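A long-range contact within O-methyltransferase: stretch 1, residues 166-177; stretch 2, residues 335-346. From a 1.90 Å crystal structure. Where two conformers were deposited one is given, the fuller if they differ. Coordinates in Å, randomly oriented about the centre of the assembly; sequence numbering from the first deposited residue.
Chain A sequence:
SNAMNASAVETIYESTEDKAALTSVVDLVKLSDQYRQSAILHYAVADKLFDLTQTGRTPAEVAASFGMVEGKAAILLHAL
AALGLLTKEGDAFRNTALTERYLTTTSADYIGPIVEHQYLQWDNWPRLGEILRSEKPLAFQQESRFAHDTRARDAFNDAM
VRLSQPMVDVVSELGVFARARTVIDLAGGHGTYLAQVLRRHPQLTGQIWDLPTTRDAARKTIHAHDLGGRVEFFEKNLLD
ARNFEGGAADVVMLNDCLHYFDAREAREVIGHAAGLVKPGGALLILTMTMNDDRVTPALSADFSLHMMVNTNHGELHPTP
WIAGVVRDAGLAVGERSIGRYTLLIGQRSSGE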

# COMPACT_ATOMS: atom_id res chain seq x y z
N PRO A 166 -15.25 16.52 10.50
CA PRO A 166 -15.03 17.91 10.05
C PRO A 166 -16.20 18.47 9.30
O PRO A 166 -16.56 19.60 9.52
CB PRO A 166 -13.82 17.80 9.13
CG PRO A 166 -13.08 16.58 9.61
CD PRO A 166 -14.14 15.63 10.14
N MSE A 167 -16.82 17.67 8.44
CA MSE A 167 -17.94 18.17 7.68
C MSE A 167 -19.20 18.26 8.50
O MSE A 167 -19.99 19.15 8.27
CB MSE A 167 -18.18 17.36 6.44
CG MSE A 167 -17.28 17.81 5.38
SE MSE A 167 -16.97 16.35 4.30
CE MSE A 167 -16.92 14.93 5.64
N VAL A 168 -19.37 17.37 9.48
CA VAL A 168 -20.49 17.45 10.43
C VAL A 168 -20.56 18.81 11.11
O VAL A 168 -21.63 19.42 11.22
CB VAL A 168 -20.42 16.35 11.51
CG1 VAL A 168 -21.50 16.57 12.52
CG2 VAL A 168 -20.54 14.93 10.84
N ASP A 169 -19.42 19.30 11.56
CA ASP A 169 -19.35 20.60 12.24
C ASP A 169 -19.76 21.75 11.31
O ASP A 169 -20.48 22.64 11.74
CB ASP A 169 -17.93 20.83 12.78
CG ASP A 169 -17.46 19.69 13.69
OD1 ASP A 169 -18.32 19.01 14.30
OD2 ASP A 169 -16.23 19.47 13.78
N VAL A 170 -19.37 21.68 10.04
CA VAL A 170 -19.78 22.70 9.05
C VAL A 170 -21.25 22.63 8.72
O VAL A 170 -21.95 23.65 8.72
CB VAL A 170 -18.95 22.63 7.77
CG1 VAL A 170 -19.56 23.51 6.68
CG2 VAL A 170 -17.51 23.03 8.05
N VAL A 171 -21.77 21.43 8.48
CA VAL A 171 -23.19 21.28 8.19
C VAL A 171 -24.05 21.80 9.35
O VAL A 171 -25.05 22.50 9.14
CB VAL A 171 -23.54 19.80 7.86
CG1 VAL A 171 -25.04 19.55 7.85
CG2 VAL A 171 -22.94 19.44 6.52
N SER A 172 -23.66 21.48 10.58
CA SER A 172 -24.47 21.87 11.73
C SER A 172 -24.59 23.40 11.91
O SER A 172 -25.57 23.87 12.49
CB SER A 172 -23.95 21.24 13.02
OG SER A 172 -22.71 21.80 13.36
N GLU A 173 -23.62 24.17 11.40
CA GLU A 173 -23.66 25.67 11.47
C GLU A 173 -24.32 26.35 10.29
O GLU A 173 -24.34 27.58 10.22
CB GLU A 173 -22.25 26.27 11.63
N LEU A 174 -24.85 25.59 9.34
CA LEU A 174 -25.53 26.20 8.20
C LEU A 174 -26.73 27.05 8.64
O LEU A 174 -27.46 26.66 9.53
CB LEU A 174 -26.01 25.15 7.23
CG LEU A 174 -24.92 24.43 6.43
CD1 LEU A 174 -25.58 23.34 5.57
CD2 LEU A 174 -24.12 25.42 5.57
N GLY A 175 -26.92 28.18 7.98
CA GLY A 175 -28.03 29.08 8.28
C GLY A 175 -29.42 28.56 7.95
O GLY A 175 -30.41 29.05 8.50
N VAL A 176 -29.52 27.55 7.11
CA VAL A 176 -30.81 27.02 6.73
C VAL A 176 -31.52 26.36 7.92
O VAL A 176 -32.71 26.11 7.83
CB VAL A 176 -30.72 25.99 5.58
CG1 VAL A 176 -30.12 26.65 4.32
CG2 VAL A 176 -29.94 24.70 6.04
N PHE A 177 -30.80 26.07 8.99
CA PHE A 177 -31.38 25.37 10.15
C PHE A 177 -32.03 26.29 11.17
O PHE A 177 -32.92 25.85 11.87
CB PHE A 177 -30.33 24.50 10.86
CG PHE A 177 -29.91 23.30 10.05
CD1 PHE A 177 -30.82 22.31 9.73
CD2 PHE A 177 -28.61 23.19 9.57
CE1 PHE A 177 -30.46 21.24 8.95
CE2 PHE A 177 -28.23 22.08 8.79
CZ PHE A 177 -29.15 21.10 8.49
N GLU A 335 -23.56 26.81 -2.96
CA GLU A 335 -22.51 25.88 -2.57
C GLU A 335 -21.54 26.41 -1.51
O GLU A 335 -21.45 27.61 -1.23
CB GLU A 335 -21.73 25.48 -3.78
CG GLU A 335 -20.94 26.59 -4.38
CD GLU A 335 -20.27 26.15 -5.65
OE1 GLU A 335 -20.80 25.23 -6.31
OE2 GLU A 335 -19.21 26.69 -5.97
N ARG A 336 -20.82 25.46 -0.94
CA ARG A 336 -19.86 25.66 0.11
C ARG A 336 -18.78 24.59 -0.07
O ARG A 336 -19.10 23.41 -0.19
CB ARG A 336 -20.59 25.50 1.44
CG ARG A 336 -19.72 25.44 2.64
CD ARG A 336 -19.07 26.76 2.89
NE ARG A 336 -18.41 26.78 4.19
CZ ARG A 336 -19.02 26.98 5.34
NH1 ARG A 336 -20.35 27.19 5.40
NH2 ARG A 336 -18.30 26.97 6.45
N SER A 337 -17.52 25.01 -0.07
CA SER A 337 -16.38 24.09 -0.08
C SER A 337 -16.08 23.67 1.33
O SER A 337 -15.93 24.54 2.20
CB SER A 337 -15.11 24.76 -0.61
OG SER A 337 -15.20 24.91 -2.01
N ILE A 338 -15.96 22.37 1.56
CA ILE A 338 -15.44 21.86 2.82
C ILE A 338 -14.26 20.94 2.53
O ILE A 338 -14.42 19.73 2.36
CB ILE A 338 -16.52 21.14 3.64
CG1 ILE A 338 -17.86 21.88 3.56
CG2 ILE A 338 -16.01 20.93 5.09
CD1 ILE A 338 -19.01 21.17 4.22
N GLY A 339 -13.06 21.51 2.51
CA GLY A 339 -11.86 20.79 2.12
C GLY A 339 -12.05 20.17 0.72
O GLY A 339 -12.33 20.86 -0.24
N ARG A 340 -11.93 18.85 0.64
CA ARG A 340 -12.11 18.11 -0.61
C ARG A 340 -13.58 17.85 -1.01
O ARG A 340 -13.85 17.16 -2.01
CB ARG A 340 -11.37 16.77 -0.51
CG ARG A 340 -11.99 15.76 0.45
CD ARG A 340 -11.25 14.39 0.41
NE ARG A 340 -10.03 14.34 1.21
CZ ARG A 340 -9.05 13.44 1.05
NH1 ARG A 340 -7.97 13.48 1.83
NH2 ARG A 340 -9.13 12.50 0.11
N TYR A 341 -14.50 18.32 -0.18
CA TYR A 341 -15.93 18.15 -0.38
C TYR A 341 -16.60 19.45 -0.83
O TYR A 341 -16.13 20.56 -0.54
CB TYR A 341 -16.58 17.59 0.90
CG TYR A 341 -16.44 16.11 1.07
CD1 TYR A 341 -15.28 15.53 1.59
CD2 TYR A 341 -17.47 15.27 0.70
CE1 TYR A 341 -15.17 14.12 1.72
CE2 TYR A 341 -17.37 13.90 0.83
CZ TYR A 341 -16.22 13.33 1.32
OH TYR A 341 -16.21 11.94 1.42
N THR A 342 -17.70 19.30 -1.56
CA THR A 342 -18.61 20.38 -1.87
C THR A 342 -19.96 20.08 -1.20
O THR A 342 -20.51 18.98 -1.34
CB THR A 342 -18.81 20.54 -3.40
OG1 THR A 342 -17.53 20.83 -4.02
CG2 THR A 342 -19.83 21.67 -3.77
N LEU A 343 -20.48 21.09 -0.53
CA LEU A 343 -21.84 21.09 -0.02
C LEU A 343 -22.70 21.91 -0.98
O LEU A 343 -22.42 23.11 -1.24
CB LEU A 343 -21.89 21.66 1.40
CG LEU A 343 -23.29 21.70 2.04
CD1 LEU A 343 -23.87 20.27 2.28
CD2 LEU A 343 -23.21 22.48 3.36
N LEU A 344 -23.66 21.25 -1.60
CA LEU A 344 -24.62 21.90 -2.48
C LEU A 344 -25.88 22.12 -1.67
O LEU A 344 -26.30 21.24 -0.91
CB LEU A 344 -24.92 21.04 -3.71
CG LEU A 344 -23.75 20.77 -4.66
CD1 LEU A 344 -24.22 19.67 -5.71
CD2 LEU A 344 -23.29 22.04 -5.34
N ILE A 345 -26.45 23.32 -1.83
CA ILE A 345 -27.63 23.70 -1.09
C ILE A 345 -28.68 24.10 -2.14
O ILE A 345 -28.58 25.16 -2.77
CB ILE A 345 -27.31 24.86 -0.09
CG1 ILE A 345 -26.16 24.48 0.88
CG2 ILE A 345 -28.56 25.29 0.75
CD1 ILE A 345 -24.81 25.22 0.58
N GLY A 346 -29.69 23.28 -2.30
CA GLY A 346 -30.78 23.60 -3.17
C GLY A 346 -31.93 24.24 -2.45
O GLY A 346 -32.58 23.61 -1.62

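This is an apolar helix-on-hairpin contact, held by side-chain packing and a selenium-aromatic interaction, with no hydrogen bond passing between the two stretches. The helix of stretch 1, residues 166-172, lies across a β-hairpin whose strands, 335-338 and 341-346, are joined by a type II' turn from Ile 338 to Tyr 341. Its N-to-C direction makes an angle of 150° with that of strand 335-338, and the two axes approach to 10.0 Å, a spacing that leaves room for a layer of side chains between the backbones.

The backbone hydrogen bonds found here run within each stretch, not between them. In the hairpin, Arg 336 N donates to Leu 343 O (2.9 Å) and Leu 343 N to Arg 336 O (2.7 Å); nearer the turn, Ile 338 N donates to Tyr 341 O (2.8 Å) and Tyr 341 N to Ile 338 O (2.9 Å). Gly 339 takes a positive phi of 55° in the turn, a conformation that favours glycine. In the helix, Val 171 N reaches Met 167 O at 2.9 Å. Strand alternation then presents Arg 336, Ile 338, Tyr 341, Leu 343 and Ile 345 toward stretch 1, while Ser 337 points away.

The closest backbone register is at Met 167 and Ile 338, whose CA atoms are 6.6 Å apart. Met 167 is a selenomethionine and is buried. Its CG meets Ile 338 CG2 at 3.4 Å, and its SE lies 3.3 Å from Tyr 341 CG. The selenium is 3.6 Å from the centroid of the Tyr 341 ring and 26° off the ring normal, which places this polarizable atom over the face of the π system.

One helical turn farther on, Val 171 makes a looser contact, its CG2 lying 4.4 Å from Leu 343 CD2. Val 170 packs more tightly: its CG1 is 3.4 Å from Ile 338 CD1 and also lies over one face of the Arg 336 guanidinium, 3.7 Å from NH2. The flat face of that group can accept a methyl while its N-H bonds remain directed in the plane.

Leu 174 extends the apolar surface beyond the helix, with CD1 3.4 Å from Leu 343 CD2 and CD2 4.2 Å from Arg 336 NH1. The packing thins at Val 176, whose CG1 stands 4.1 Å from Ile 345 CG2. Altogether the two stretches bury 481 Å², counting both sides, and dispersion and the exclusion of water plausibly account for most of the attraction.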